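Local structure of nucleoporin nup120 (Schizosaccharomyces pombe, 4GQ2) at residues A[811-821]-A[835-845]. The protein serves as a structural component of the nuclear pore complex, whose nucleoporins can also act as docking partners for transiently associated nuclear transport factors. Sequence-based numbering, arbitrary orientation.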
# COMPACT_ATOMS: atom_id res chain seq x y z
N ASP A 811 12.94 -11.79 -14.49
CA ASP A 811 11.71 -11.77 -13.72
C ASP A 811 11.38 -10.38 -13.20
O ASP A 811 12.25 -9.67 -12.67
CB ASP A 811 11.82 -12.74 -12.55
CG ASP A 811 10.47 -13.07 -11.98
OD1 ASP A 811 9.67 -13.68 -12.71
OD2 ASP A 811 10.22 -12.73 -10.81
N LEU A 812 10.12 -10.00 -13.36
CA LEU A 812 9.61 -8.70 -12.91
C LEU A 812 9.78 -8.47 -11.40
O LEU A 812 10.10 -7.35 -10.97
CB LEU A 812 8.15 -8.57 -13.31
CG LEU A 812 7.35 -7.26 -13.23
CD1 LEU A 812 6.92 -6.93 -11.79
CD2 LEU A 812 8.08 -6.11 -13.90
N VAL A 813 9.59 -9.51 -10.60
CA VAL A 813 9.77 -9.39 -9.15
C VAL A 813 11.21 -9.04 -8.84
O VAL A 813 11.49 -8.11 -8.09
CB VAL A 813 9.36 -10.68 -8.39
CG1 VAL A 813 9.71 -10.56 -6.92
CG2 VAL A 813 7.87 -10.94 -8.56
N THR A 814 12.14 -9.77 -9.46
CA THR A 814 13.55 -9.53 -9.23
C THR A 814 13.92 -8.11 -9.61
O THR A 814 14.58 -7.41 -8.84
CB THR A 814 14.43 -10.54 -9.98
OG1 THR A 814 14.04 -11.87 -9.62
CG2 THR A 814 15.88 -10.34 -9.61
N GLU A 815 13.47 -7.68 -10.78
CA GLU A 815 13.73 -6.33 -11.28
C GLU A 815 13.22 -5.26 -10.33
O GLU A 815 13.97 -4.36 -9.95
CB GLU A 815 13.09 -6.14 -12.66
CG GLU A 815 13.76 -6.92 -13.79
CD GLU A 815 13.12 -6.67 -15.15
OE1 GLU A 815 12.21 -5.81 -15.25
OE2 GLU A 815 13.52 -7.34 -16.12
N LEU A 816 11.96 -5.36 -9.92
CA LEU A 816 11.38 -4.34 -9.06
C LEU A 816 12.05 -4.32 -7.69
O LEU A 816 12.48 -3.25 -7.23
CB LEU A 816 9.85 -4.48 -8.95
CG LEU A 816 9.16 -3.53 -7.96
CD1 LEU A 816 9.48 -2.08 -8.29
CD2 LEU A 816 7.65 -3.77 -7.94
N VAL A 817 12.16 -5.49 -7.07
CA VAL A 817 12.79 -5.62 -5.74
C VAL A 817 14.25 -5.16 -5.76
O VAL A 817 14.71 -4.49 -4.82
CB VAL A 817 12.67 -7.05 -5.18
CG1 VAL A 817 13.42 -7.19 -3.86
CG2 VAL A 817 11.21 -7.43 -4.97
N GLU A 818 14.96 -5.50 -6.83
CA GLU A 818 16.37 -5.13 -6.98
C GLU A 818 16.52 -3.60 -6.96
O GLU A 818 17.42 -3.08 -6.30
CB GLU A 818 16.99 -5.74 -8.25
CG GLU A 818 18.51 -5.76 -8.28
CD GLU A 818 19.12 -4.61 -9.06
OE1 GLU A 818 18.38 -3.83 -9.70
OE2 GLU A 818 20.37 -4.48 -9.06
N LYS A 819 15.63 -2.91 -7.65
CA LYS A 819 15.64 -1.44 -7.67
C LYS A 819 15.30 -0.85 -6.31
O LYS A 819 15.92 0.14 -5.87
CB LYS A 819 14.69 -0.89 -8.73
CG LYS A 819 15.22 -0.98 -10.15
CD LYS A 819 16.42 -0.06 -10.35
CE LYS A 819 16.85 -0.01 -11.81
NZ LYS A 819 17.04 -1.37 -12.38
N LEU A 820 14.32 -1.45 -5.63
CA LEU A 820 13.95 -1.01 -4.29
C LEU A 820 15.16 -1.13 -3.37
O LEU A 820 15.43 -0.23 -2.56
CB LEU A 820 12.77 -1.82 -3.75
CG LEU A 820 11.37 -1.50 -4.29
CD1 LEU A 820 10.34 -2.54 -3.86
CD2 LEU A 820 10.92 -0.11 -3.85
N PHE A 821 15.89 -2.23 -3.53
CA PHE A 821 17.08 -2.49 -2.74
C PHE A 821 18.11 -1.41 -2.97
O PHE A 821 18.58 -0.79 -2.01
CB PHE A 821 17.65 -3.88 -3.03
CG PHE A 821 18.77 -4.27 -2.11
CD1 PHE A 821 18.49 -4.82 -0.86
CD2 PHE A 821 20.10 -4.06 -2.47
CE1 PHE A 821 19.51 -5.17 0.01
CE2 PHE A 821 21.13 -4.40 -1.61
CZ PHE A 821 20.83 -4.96 -0.37
N TRP A 835 8.04 -13.37 -2.75
CA TRP A 835 7.70 -13.38 -4.18
C TRP A 835 8.88 -13.66 -5.07
O TRP A 835 8.69 -14.06 -6.23
CB TRP A 835 7.11 -12.03 -4.58
CG TRP A 835 5.76 -11.74 -3.97
CD1 TRP A 835 5.47 -10.83 -2.97
CD2 TRP A 835 4.47 -12.36 -4.31
NE1 TRP A 835 4.12 -10.83 -2.68
CE2 TRP A 835 3.47 -11.73 -3.45
CE3 TRP A 835 4.06 -13.33 -5.21
CZ2 TRP A 835 2.12 -12.06 -3.52
CZ3 TRP A 835 2.70 -13.67 -5.27
CH2 TRP A 835 1.75 -13.05 -4.44
N LEU A 836 10.10 -13.44 -4.57
CA LEU A 836 11.31 -13.69 -5.37
C LEU A 836 11.44 -15.17 -5.66
O LEU A 836 11.23 -15.99 -4.78
CB LEU A 836 12.57 -13.18 -4.65
CG LEU A 836 12.81 -11.66 -4.65
CD1 LEU A 836 13.86 -11.30 -3.62
CD2 LEU A 836 13.20 -11.15 -6.03
N ASN A 837 11.76 -15.50 -6.91
CA ASN A 837 11.83 -16.89 -7.33
C ASN A 837 13.20 -17.53 -7.03
O ASN A 837 13.98 -16.96 -6.27
CB ASN A 837 11.43 -17.04 -8.82
CG ASN A 837 12.40 -16.34 -9.78
OD1 ASN A 837 13.55 -16.05 -9.46
ND2 ASN A 837 11.92 -16.09 -10.99
N SER A 838 13.48 -18.68 -7.64
CA SER A 838 14.68 -19.47 -7.33
C SER A 838 15.89 -19.27 -8.26
O SER A 838 16.89 -19.95 -8.09
CB SER A 838 14.33 -20.95 -7.29
OG SER A 838 13.48 -21.21 -6.19
N ASP A 839 15.78 -18.36 -9.22
CA ASP A 839 16.94 -17.97 -10.05
C ASP A 839 18.09 -17.48 -9.15
O ASP A 839 17.85 -16.87 -8.11
CB ASP A 839 16.56 -16.86 -11.04
CG ASP A 839 15.36 -17.23 -11.91
OD1 ASP A 839 15.16 -18.43 -12.19
OD2 ASP A 839 14.61 -16.31 -12.32
N PRO A 840 19.35 -17.75 -9.55
CA PRO A 840 20.50 -17.36 -8.74
C PRO A 840 20.53 -15.88 -8.34
O PRO A 840 20.77 -15.57 -7.18
CB PRO A 840 21.69 -17.74 -9.62
CG PRO A 840 21.20 -18.94 -10.36
CD PRO A 840 19.75 -18.67 -10.64
N ILE A 841 20.29 -14.98 -9.29
CA ILE A 841 20.23 -13.53 -8.98
C ILE A 841 19.18 -13.23 -7.90
O ILE A 841 19.43 -12.42 -7.00
CB ILE A 841 19.97 -12.68 -10.25
CG1 ILE A 841 21.13 -12.85 -11.24
CG2 ILE A 841 19.80 -11.20 -9.91
CD1 ILE A 841 20.85 -12.31 -12.62
N ALA A 842 18.04 -13.91 -7.97
CA ALA A 842 16.95 -13.72 -7.02
C ALA A 842 17.38 -14.17 -5.63
O ALA A 842 17.21 -13.43 -4.66
CB ALA A 842 15.71 -14.48 -7.47
N VAL A 843 17.94 -15.37 -5.57
CA VAL A 843 18.39 -15.96 -4.32
C VAL A 843 19.50 -15.11 -3.68
O VAL A 843 19.49 -14.85 -2.47
CB VAL A 843 18.81 -17.44 -4.51
CG1 VAL A 843 19.20 -18.07 -3.17
CG2 VAL A 843 17.66 -18.23 -5.13
N TYR A 844 20.43 -14.63 -4.52
CA TYR A 844 21.49 -13.74 -4.08
C TYR A 844 20.88 -12.47 -3.48
O TYR A 844 21.33 -11.97 -2.45
CB TYR A 844 22.42 -13.40 -5.25
CG TYR A 844 23.45 -12.34 -4.94
CD1 TYR A 844 24.56 -12.63 -4.15
CD2 TYR A 844 23.31 -11.03 -5.42
CE1 TYR A 844 25.51 -11.65 -3.86
CE2 TYR A 844 24.25 -10.05 -5.13
CZ TYR A 844 25.35 -10.38 -4.35
OH TYR A 844 26.28 -9.42 -4.04
N LEU A 845 19.84 -11.97 -4.13
CA LEU A 845 19.16 -10.77 -3.64
C LEU A 845 18.39 -11.05 -2.34
O LEU A 845 18.37 -10.20 -1.45
CB LEU A 845 18.26 -10.16 -4.72
CG LEU A 845 17.45 -8.90 -4.42
CD1 LEU A 845 18.32 -7.67 -4.19
CD2 LEU A 845 16.47 -8.68 -5.56
O HOH W 1 12.18 -13.37 -8.74
O HOH W 2 15.14 -13.80 -11.18
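Asp-811 and Asn-837 approach from opposite directions, CG of the aspartate 3.5 Å from ND2 of the asparagine, with the carboxylate and amide planes 38° apart. As N-cap of helix 812-822 an aspartate suits this place: OD2 accepts a weak capping bond from Val-813 N and a hydrogen bond from water 1, while OD1 forms a salt bridge with Arg-730. Val-813, a compact branched residue suited to a buried face, sets CG1 against CD2 of Leu-836 (3.6 Å) and, at about a right angle, CB of Trp-835. Thr-814 suits a place both polar and apolar: its OG1 binds two waters, one accepting from Asn-837 N and the other donating to Asp-839 OD2, and its CG2 touches CG2 of Ile-841 at 4.0 Å. Asn-837 closes an Asx turn ahead of helix 840-852, its OD1 taking Asp-839 N from above the carbonyl plane at 3.2 Å; an alanine here would probably leave that N-H without its acceptor and the turn free to shift. Helix 840-852 lies beside helix 812-822, with helix 826-832 between them in sequence, their segment axes 35° apart, within the family's HEAT-repeat region. Val-817 reaches CG1 tip to tip toward CD1 of Leu-836. With CG anti to the backbone N (chi1 180°), Leu-845 enters as a knob among Thr-814, Val-817, Glu-818 and Phe-821, its forked end serving two neighbours: CD2 lies 3.8 Å from Val-817 CG1 and CD1 4.0 Å from Phe-821 CG.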